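Local coordinates for alkylhalidase CmlS (Streptomyces venezuelae, PDB 3I3L), which binds FAD and probably acts as a flavin-dependent halogenase in chloramphenicol biosynthesis, with its flavin held by a covalent bond to an aspartate, at residues T41-H47 and A339-D343; V37-T41 and I73-L79; F305-F311 and H356-N360. All coordinates share one frame; numbering follows the deposited sequence.

Contact 1 of 3, residues T41-H47 and A339-D343; sequences TLHKLGH and AAAID
The backbones come closest where the CA atoms of L42 and A339 lie 5.1 Å apart, and they open to 6.9 Å between the CA atoms of L45 and D343. The small side chain of A339 permits the close end. Its CB points at the other helix and sits against T41, with T41 CG2 only 3.5 Å from A339 CB, tighter than usual for two carbons. L42 CG rests 3.9 Å from A339 CB, and L42 CD2 reaches on to the CG2 branch of I342. L45 works through one methyl. L45 CD1 lies on the helix backbone, 3.7 Å from A339 O, and also touches CA of A340 and CB of D343.

The wide end adds a polar pair. D343 CG is anti to the backbone N (chi1 -178°), which carries the carboxylate out to H47. H47 NE2 donates to D343 OD1 at 2.6 Å, with an N-H...O angle of 160°. The acceptor is nearly in the imidazole plane, but the carboxylate is turned 80° to the ring and uses the anti side of OD1. H47 ND1 is bonded to S24 N. D343 OD2 forms salt bridges with R347 and R497.

G46 has positive phi and ends helix 33-44 in a Schellman motif. The contact packs the C-terminal end of this helix, which follows the first strand of a fold consistent with Rossmann-type FAD binding, against helix 327-347.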
loop_
_atom_site.group_PDB
_atom_site.type_symbol
_atom_site.label_atom_id
_atom_site.label_comp_id
_atom_site.label_asym_id
_atom_site.label_seq_id
_atom_site.Cartn_x
_atom_site.Cartn_y
_atom_site.Cartn_z
ATOM N N THR A 41 8.062 -6.437 -16.139
ATOM C CA THR A 41 6.722 -6.927 -16.491
ATOM C C THR A 41 6.413 -6.697 -17.976
ATOM O O THR A 41 5.877 -7.573 -18.624
ATOM C CB THR A 41 5.629 -6.303 -15.577
ATOM O OG1 THR A 41 5.976 -6.583 -14.237
ATOM C CG2 THR A 41 4.240 -6.879 -15.859
ATOM N N LEU A 42 6.742 -5.501 -18.496
ATOM C CA LEU A 42 6.547 -5.163 -19.906
ATOM C C LEU A 42 7.376 -6.095 -20.844
ATOM O O LEU A 42 6.913 -6.472 -21.883
ATOM C CB LEU A 42 6.975 -3.721 -20.185
ATOM C CG LEU A 42 5.961 -2.613 -19.983
ATOM C CD1 LEU A 42 6.669 -1.229 -19.855
ATOM C CD2 LEU A 42 4.841 -2.632 -21.059
ATOM N N HIS A 43 8.589 -6.460 -20.435
ATOM C CA HIS A 43 9.416 -7.415 -21.184
ATOM C C HIS A 43 8.775 -8.816 -21.227
ATOM O O HIS A 43 8.632 -9.396 -22.297
ATOM C CB HIS A 43 10.799 -7.487 -20.575
ATOM C CG HIS A 43 11.590 -8.659 -21.043
ATOM N ND1 HIS A 43 12.415 -8.604 -22.164
ATOM C CD2 HIS A 43 11.717 -9.910 -20.530
ATOM C CE1 HIS A 43 12.985 -9.781 -22.329
ATOM N NE2 HIS A 43 12.581 -10.592 -21.355
ATOM N N LYS A 44 8.332 -9.325 -20.078
ATOM C CA LYS A 44 7.649 -10.609 -20.010
ATOM C C LYS A 44 6.371 -10.555 -20.882
ATOM O O LYS A 44 5.928 -11.590 -21.434
ATOM C CB LYS A 44 7.275 -10.899 -18.543
ATOM C CG LYS A 44 6.478 -12.197 -18.264
ATOM C CD LYS A 44 6.306 -12.378 -16.760
ATOM C CE LYS A 44 5.466 -13.619 -16.393
ATOM N NZ LYS A 44 6.254 -14.862 -16.680
ATOM N N LEU A 45 5.748 -9.372 -20.989
ATOM C CA LEU A 45 4.560 -9.250 -21.832
ATOM C C LEU A 45 4.910 -9.042 -23.330
ATOM O O LEU A 45 4.026 -8.897 -24.163
ATOM C CB LEU A 45 3.615 -8.148 -21.355
ATOM C CG LEU A 45 3.004 -8.330 -19.964
ATOM C CD1 LEU A 45 2.300 -7.038 -19.534
ATOM C CD2 LEU A 45 2.019 -9.533 -19.946
ATOM N N GLY A 46 6.209 -9.014 -23.630
ATOM C CA GLY A 46 6.710 -9.045 -24.972
ATOM C C GLY A 46 6.944 -7.674 -25.586
ATOM O O GLY A 46 7.016 -7.573 -26.806
ATOM N N HIS A 47 7.066 -6.626 -24.766
ATOM C CA HIS A 47 7.259 -5.291 -25.274
ATOM C C HIS A 47 8.683 -4.900 -25.234
ATOM O O HIS A 47 9.504 -5.580 -24.642
ATOM C CB HIS A 47 6.340 -4.282 -24.527
ATOM C CG HIS A 47 4.886 -4.620 -24.647
ATOM N ND1 HIS A 47 4.058 -4.035 -25.580
ATOM C CD2 HIS A 47 4.120 -5.503 -23.967
ATOM C CE1 HIS A 47 2.842 -4.556 -25.490
ATOM N NE2 HIS A 47 2.849 -5.444 -24.514
ATOM N N ALA A 339 2.148 -1.767 -16.752
ATOM C CA ALA A 339 2.618 -2.712 -17.752
ATOM C C ALA A 339 1.423 -3.461 -18.430
ATOM O O ALA A 339 1.315 -3.498 -19.655
ATOM C CB ALA A 339 3.594 -3.715 -17.092
ATOM N N ALA A 340 0.543 -4.046 -17.633
ATOM C CA ALA A 340 -0.561 -4.803 -18.168
ATOM C C ALA A 340 -1.457 -3.873 -18.944
ATOM O O ALA A 340 -2.053 -4.270 -19.957
ATOM C CB ALA A 340 -1.325 -5.484 -17.022
ATOM N N ALA A 341 -1.607 -2.639 -18.451
ATOM C CA ALA A 341 -2.470 -1.654 -19.107
ATOM C C ALA A 341 -1.937 -1.297 -20.490
ATOM O O ALA A 341 -2.706 -1.210 -21.451
ATOM C CB ALA A 341 -2.563 -0.349 -18.232
ATOM N N ILE A 342 -0.606 -1.032 -20.550
ATOM C CA ILE A 342 0.021 -0.697 -21.835
ATOM C C ILE A 342 -0.138 -1.902 -22.828
ATOM O O ILE A 342 -0.483 -1.735 -23.997
ATOM C CB ILE A 342 1.466 -0.315 -21.612
ATOM C CG1 ILE A 342 1.577 1.127 -20.988
ATOM C CG2 ILE A 342 2.237 -0.283 -22.996
ATOM C CD1 ILE A 342 2.958 1.367 -20.435
ATOM N N ASP A 343 0.067 -3.112 -22.330
ATOM C CA ASP A 343 -0.132 -4.302 -23.159
ATOM C C ASP A 343 -1.540 -4.419 -23.714
ATOM O O ASP A 343 -1.748 -4.686 -24.903
ATOM C CB ASP A 343 0.229 -5.579 -22.363
ATOM C CG ASP A 343 0.092 -6.839 -23.208
ATOM O OD1 ASP A 343 0.720 -6.918 -24.291
ATOM O OD2 ASP A 343 -0.663 -7.728 -22.811
#

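Contact 2 of 3, residues V37-T41 and I73-L79; sequences VAGLT and ILNRLGL
L77 has the most surface buried here and meets V37, L40 and T41 with its two methyls. L77 CD1 lies 4.0 Å from V37 CG1 and 4.2 Å from L40 CB. L77 CD2 sits 3.6 Å from T41 OG1, so it packs on the hydroxyl rather than on the methyl of the threonine. The L77 side chain crosses those of V37 and T41 at about a right angle. The T41 hydroxyl does not depend on this neighbour, because T41 OG1 donates to V37 O at 2.8 Å. That carbonyl also accepts from T41 N, and the two donors reach it from opposite faces of its plane.

L40 is next in buried surface. It points at the second segment and meets L79 tip to tip, with L40 CD1 3.9 Å from L79 CD1. V37 spreads its two branches. CG1 is anti to the backbone N (chi1 175°), which directs it to L77 and to I73 CG2. V37 CG2, anti to the carbonyl carbon, meets L74 CD2 more loosely, at 4.4 Å.

G78, with positive phi, forms a Schellman motif after helix 68-76. The turn brings L79 back to the same side as L77. Helix 127-140 touches L74, and V336 of helix 327-347 touches V37, T41 and I73.

The contact is therefore almost wholly aliphatic. Its side chains meet by van der Waals packing, while the one hydroxyl at the interface is satisfied within its own helix.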
loop_
_atom_site.group_PDB
_atom_site.type_symbol
_atom_site.label_atom_id
_atom_site.label_comp_id
_atom_site.label_asym_id
_atom_site.label_seq_id
_atom_site.Cartn_x
_atom_site.Cartn_y
_atom_site.Cartn_z
ATOM N N VAL A 37 10.388 -3.003 -11.950
ATOM C CA VAL A 37 9.245 -3.897 -12.019
ATOM C C VAL A 37 8.444 -3.616 -13.238
ATOM O O VAL A 37 7.922 -4.562 -13.842
ATOM C CB VAL A 37 8.339 -3.821 -10.733
ATOM C CG1 VAL A 37 7.098 -4.669 -10.873
ATOM C CG2 VAL A 37 9.138 -4.260 -9.548
ATOM N N ALA A 38 8.259 -2.330 -13.569
ATOM C CA ALA A 38 7.503 -2.007 -14.812
ATOM C C ALA A 38 8.224 -2.623 -16.067
ATOM O O ALA A 38 7.589 -3.231 -16.911
ATOM C CB ALA A 38 7.384 -0.560 -14.998
ATOM N N GLY A 39 9.545 -2.476 -16.136
ATOM C CA GLY A 39 10.313 -2.959 -17.283
ATOM C C GLY A 39 10.329 -4.484 -17.364
ATOM O O GLY A 39 10.033 -5.039 -18.419
ATOM N N LEU A 40 10.613 -5.143 -16.250
ATOM C CA LEU A 40 10.501 -6.607 -16.164
ATOM C C LEU A 40 9.125 -7.106 -16.574
ATOM O O LEU A 40 9.009 -8.110 -17.289
ATOM C CB LEU A 40 10.788 -7.106 -14.740
ATOM C CG LEU A 40 12.205 -6.892 -14.220
ATOM C CD1 LEU A 40 12.252 -7.102 -12.716
ATOM C CD2 LEU A 40 13.220 -7.826 -14.965
ATOM N N THR A 41 8.062 -6.437 -16.139
ATOM C CA THR A 41 6.722 -6.927 -16.491
ATOM C C THR A 41 6.413 -6.697 -17.976
ATOM O O THR A 41 5.877 -7.573 -18.624
ATOM C CB THR A 41 5.629 -6.303 -15.577
ATOM O OG1 THR A 41 5.976 -6.583 -14.237
ATOM C CG2 THR A 41 4.240 -6.879 -15.859
ATOM N N ILE A 73 5.131 -10.608 -6.054
ATOM C CA ILE A 73 5.260 -10.094 -7.396
ATOM C C ILE A 73 6.622 -10.453 -7.944
ATOM O O ILE A 73 6.745 -10.947 -9.066
ATOM C CB ILE A 73 5.067 -8.557 -7.468
ATOM C CG1 ILE A 73 3.572 -8.187 -7.344
ATOM C CG2 ILE A 73 5.625 -8.000 -8.837
ATOM C CD1 ILE A 73 3.321 -6.693 -7.170
ATOM N N LEU A 74 7.651 -10.206 -7.151
ATOM C CA LEU A 74 8.995 -10.531 -7.543
ATOM C C LEU A 74 9.151 -12.062 -7.798
ATOM O O LEU A 74 9.878 -12.480 -8.667
ATOM C CB LEU A 74 9.966 -10.071 -6.450
ATOM C CG LEU A 74 10.090 -8.543 -6.278
ATOM C CD1 LEU A 74 11.075 -8.198 -5.173
ATOM C CD2 LEU A 74 10.509 -7.921 -7.569
ATOM N N ASN A 75 8.456 -12.876 -7.037
ATOM C CA ASN A 75 8.545 -14.328 -7.209
ATOM C C ASN A 75 7.953 -14.691 -8.577
ATOM O O ASN A 75 8.603 -15.393 -9.328
ATOM C CB ASN A 75 7.806 -15.032 -6.086
ATOM C CG ASN A 75 7.645 -16.543 -6.353
ATOM O OD1 ASN A 75 8.525 -17.322 -6.011
ATOM N ND2 ASN A 75 6.522 -16.948 -6.922
ATOM N N ARG A 76 6.755 -14.152 -8.908
ATOM C CA ARG A 76 6.100 -14.393 -10.183
ATOM C C ARG A 76 6.842 -13.815 -11.396
ATOM O O ARG A 76 6.568 -14.190 -12.531
ATOM C CB ARG A 76 4.643 -13.891 -10.137
ATOM C CG ARG A 76 3.777 -14.840 -9.295
ATOM C CD ARG A 76 2.306 -14.395 -9.144
ATOM N NE ARG A 76 2.183 -13.329 -8.146
ATOM C CZ ARG A 76 1.610 -12.135 -8.364
ATOM N NH1 ARG A 76 1.535 -11.231 -7.374
ATOM N NH2 ARG A 76 1.087 -11.861 -9.556
ATOM N N LEU A 77 7.781 -12.915 -11.147
ATOM C CA LEU A 77 8.610 -12.352 -12.195
ATOM C C LEU A 77 9.962 -13.077 -12.249
ATOM O O LEU A 77 10.832 -12.682 -13.028
ATOM C CB LEU A 77 8.891 -10.864 -11.962
ATOM C CG LEU A 77 7.754 -9.864 -12.259
ATOM C CD1 LEU A 77 8.132 -8.452 -11.732
ATOM C CD2 LEU A 77 7.426 -9.850 -13.753
ATOM N N GLY A 78 10.151 -14.088 -11.387
ATOM C CA GLY A 78 11.309 -14.995 -11.518
ATOM C C GLY A 78 12.523 -14.659 -10.695
ATOM O O GLY A 78 13.609 -15.198 -10.904
ATOM N N LEU A 79 12.346 -13.829 -9.694
ATOM C CA LEU A 79 13.484 -13.374 -8.947
ATOM C C LEU A 79 13.792 -14.147 -7.651
ATOM O O LEU A 79 14.719 -13.791 -6.897
ATOM C CB LEU A 79 13.298 -11.892 -8.697
ATOM C CG LEU A 79 13.522 -11.156 -10.029
ATOM C CD1 LEU A 79 12.564 -10.030 -10.130
ATOM C CD2 LEU A 79 14.876 -10.677 -10.076
#

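Contact 3 of 3, residues F305-F311 and H356-N360; sequences FSADRFF and HAWYN
N360 and H356 hydrogen-bond to F305, S306 and D308, at and just before the type II' turn A307-F310 that joins strands 306-307 and 310-312. N360 uses both ends of its amide. N360 OD1 accepts from F305 N at 2.8 Å, and N360 ND2 donates to S306 O at 3.0 Å, nearly straight at 173°. ND2 also donates to H356 O in its own helix, which helps fix the amide. H356 is gripped at both ring nitrogens. H356 ND1 pairs with S306 OG at 2.8 Å, and H356 NE2 donates to D308 O at 2.9 Å from above the carbonyl plane. S306 OG lies between its own backbone N and carbonyl carbon (chi1 71°), which turns it to ND1.

The aromatic contacts centre on F311. It presents its edge to the face of Y359, with planes at 84°. F311 CD1 lies over the centre of the Y359 ring, 3.7 Å above its plane. The F311 ring is nearly parallel to H356 but slid well aside. A307 CA covers one H356 face. Y359 CE2 packs on F305 CB, and the Y359 hydroxyl is bonded to L312 O.

Three backbone groups, F305 N, S306 O and D308 O, are thus bonded by helix side chains. Polar bonds fix the position of H356 and N360, while F311, H356 and Y359 form an aromatic cluster beside them.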
loop_
_atom_site.group_PDB
_atom_site.type_symbol
_atom_site.label_atom_id
_atom_site.label_comp_id
_atom_site.label_asym_id
_atom_site.label_seq_id
_atom_site.Cartn_x
_atom_site.Cartn_y
_atom_site.Cartn_z
ATOM N N PHE A 305 -3.665 9.830 -12.977
ATOM C CA PHE A 305 -2.640 8.785 -12.762
ATOM C C PHE A 305 -2.120 8.295 -14.132
ATOM O O PHE A 305 -1.008 7.814 -14.218
ATOM C CB PHE A 305 -3.218 7.609 -11.964
ATOM C CG PHE A 305 -3.521 7.940 -10.525
ATOM C CD1 PHE A 305 -2.571 7.718 -9.548
ATOM C CD2 PHE A 305 -4.721 8.519 -10.151
ATOM C CE1 PHE A 305 -2.872 8.007 -8.199
ATOM C CE2 PHE A 305 -4.974 8.825 -8.821
ATOM C CZ PHE A 305 -4.084 8.581 -7.876
ATOM N N SER A 306 -2.898 8.459 -15.172
ATOM C CA SER A 306 -2.439 8.113 -16.527
ATOM C C SER A 306 -3.506 8.655 -17.520
ATOM O O SER A 306 -4.671 8.801 -17.186
ATOM C CB SER A 306 -2.365 6.578 -16.663
ATOM O OG SER A 306 -3.692 6.007 -16.706
ATOM N N ALA A 307 -3.073 8.917 -18.740
ATOM C CA ALA A 307 -3.938 9.336 -19.828
ATOM C C ALA A 307 -3.126 9.153 -21.120
ATOM O O ALA A 307 -1.909 9.129 -21.071
ATOM C CB ALA A 307 -4.305 10.829 -19.691
ATOM N N ASP A 308 -3.800 9.068 -22.243
ATOM C CA ASP A 308 -3.125 9.108 -23.541
ATOM C C ASP A 308 -1.958 8.091 -23.643
ATOM O O ASP A 308 -2.160 6.884 -23.559
ATOM C CB ASP A 308 -2.650 10.546 -23.770
ATOM C CG ASP A 308 -3.807 11.562 -23.764
ATOM O OD1 ASP A 308 -4.915 11.225 -24.230
ATOM O OD2 ASP A 308 -3.586 12.715 -23.302
ATOM N N ARG A 309 -0.729 8.593 -23.765
ATOM C CA ARG A 309 0.397 7.670 -23.862
ATOM C C ARG A 309 1.317 7.594 -22.638
ATOM O O ARG A 309 2.460 7.152 -22.765
ATOM C CB ARG A 309 1.227 7.984 -25.125
ATOM C CG ARG A 309 0.466 7.738 -26.402
ATOM C CD ARG A 309 1.251 8.191 -27.708
ATOM N NE ARG A 309 0.419 7.908 -28.905
ATOM C CZ ARG A 309 0.340 6.701 -29.494
ATOM N NH1 ARG A 309 1.032 5.681 -29.023
ATOM N NH2 ARG A 309 -0.477 6.499 -30.524
ATOM N N PHE A 310 0.874 8.103 -21.486
ATOM C CA PHE A 310 1.692 8.022 -20.273
ATOM C C PHE A 310 0.960 7.373 -19.081
ATOM O O PHE A 310 -0.232 7.463 -18.979
ATOM C CB PHE A 310 2.205 9.400 -19.865
ATOM C CG PHE A 310 1.139 10.301 -19.226
ATOM C CD1 PHE A 310 0.936 10.289 -17.827
ATOM C CD2 PHE A 310 0.368 11.170 -19.997
ATOM C CE1 PHE A 310 -0.022 11.142 -17.240
ATOM C CE2 PHE A 310 -0.565 12.015 -19.420
ATOM C CZ PHE A 310 -0.764 12.002 -18.041
ATOM N N PHE A 311 1.749 6.761 -18.204
ATOM C CA PHE A 311 1.326 6.263 -16.935
ATOM C C PHE A 311 2.326 6.791 -15.892
ATOM O O PHE A 311 3.516 6.798 -16.135
ATOM C CB PHE A 311 1.349 4.710 -16.911
ATOM C CG PHE A 311 0.278 4.075 -17.777
ATOM C CD1 PHE A 311 -0.852 3.548 -17.213
ATOM C CD2 PHE A 311 0.404 4.067 -19.157
ATOM C CE1 PHE A 311 -1.876 3.050 -17.952
ATOM C CE2 PHE A 311 -0.625 3.489 -19.952
ATOM C CZ PHE A 311 -1.746 2.999 -19.362
ATOM N N HIS A 356 -7.497 3.212 -19.236
ATOM C CA HIS A 356 -6.985 4.297 -18.443
ATOM C C HIS A 356 -7.939 4.564 -17.248
ATOM O O HIS A 356 -7.474 4.842 -16.163
ATOM C CB HIS A 356 -6.881 5.553 -19.297
ATOM C CG HIS A 356 -5.585 5.679 -20.011
ATOM N ND1 HIS A 356 -4.375 5.673 -19.353
ATOM C CD2 HIS A 356 -5.298 5.903 -21.317
ATOM C CE1 HIS A 356 -3.394 5.857 -20.220
ATOM N NE2 HIS A 356 -3.915 5.952 -21.423
ATOM N N ALA A 357 -9.245 4.511 -17.486
ATOM C CA ALA A 357 -10.201 4.711 -16.426
ATOM C C ALA A 357 -10.023 3.640 -15.359
ATOM O O ALA A 357 -10.145 3.935 -14.200
ATOM C CB ALA A 357 -11.672 4.761 -16.971
ATOM N N TRP A 358 -9.706 2.408 -15.755
ATOM C CA TRP A 358 -9.424 1.386 -14.788
ATOM C C TRP A 358 -8.110 1.684 -13.994
ATOM O O TRP A 358 -8.055 1.509 -12.777
ATOM C CB TRP A 358 -9.422 -0.020 -15.419
ATOM C CG TRP A 358 -8.818 -1.052 -14.492
ATOM C CD1 TRP A 358 -9.471 -1.771 -13.531
ATOM C CD2 TRP A 358 -7.434 -1.475 -14.436
ATOM N NE1 TRP A 358 -8.606 -2.622 -12.907
ATOM C CE2 TRP A 358 -7.339 -2.432 -13.402
ATOM C CE3 TRP A 358 -6.288 -1.141 -15.151
ATOM C CZ2 TRP A 358 -6.137 -3.052 -13.065
ATOM C CZ3 TRP A 358 -5.092 -1.744 -14.808
ATOM C CH2 TRP A 358 -5.026 -2.700 -13.802
ATOM N N TYR A 359 -7.050 2.089 -14.682
ATOM C CA TYR A 359 -5.790 2.380 -13.978
ATOM C C TYR A 359 -6.000 3.548 -12.966
ATOM O O TYR A 359 -5.529 3.473 -11.858
ATOM C CB TYR A 359 -4.671 2.718 -14.989
ATOM C CG TYR A 359 -3.296 2.890 -14.341
ATOM C CD1 TYR A 359 -2.506 1.778 -14.000
ATOM C CD2 TYR A 359 -2.835 4.154 -14.008
ATOM C CE1 TYR A 359 -1.252 1.953 -13.347
ATOM C CE2 TYR A 359 -1.609 4.351 -13.409
ATOM C CZ TYR A 359 -0.815 3.250 -13.084
ATOM O OH TYR A 359 0.408 3.467 -12.459
ATOM N N ASN A 360 -6.746 4.595 -13.376
ATOM C CA ASN A 360 -6.975 5.757 -12.511
ATOM C C ASN A 360 -7.837 5.416 -11.290
ATOM O O ASN A 360 -7.482 5.748 -10.155
ATOM C CB ASN A 360 -7.658 6.916 -13.281
ATOM C CG ASN A 360 -6.698 7.683 -14.135
ATOM O OD1 ASN A 360 -6.186 8.716 -13.697
ATOM N ND2 ASN A 360 -6.435 7.187 -15.377
#

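Contacts 1 and 2 share T41 and both use helix 33-44; their centres are 11 Å apart. A339 CB of contact 1 also packs on A38 O of contact 2, at 4.0 Å. Contact 3 meets contact 1 through F311, with F311 CE2 3.4 Å from I342 CG1. Contacts 2 and 3 do not touch; their nearest atoms are about 8 Å apart. Helix 327-347 links the set. It supplies A339-D343 to contact 1, its V336 touches V37, T41 and I73 of contact 2, and its A341 and I342 touch F311 of contact 3. FAD lies about 8 Å from the V37 side chain of contact 2. The Y359 side chain of contact 3 is about 10 Å from FAD.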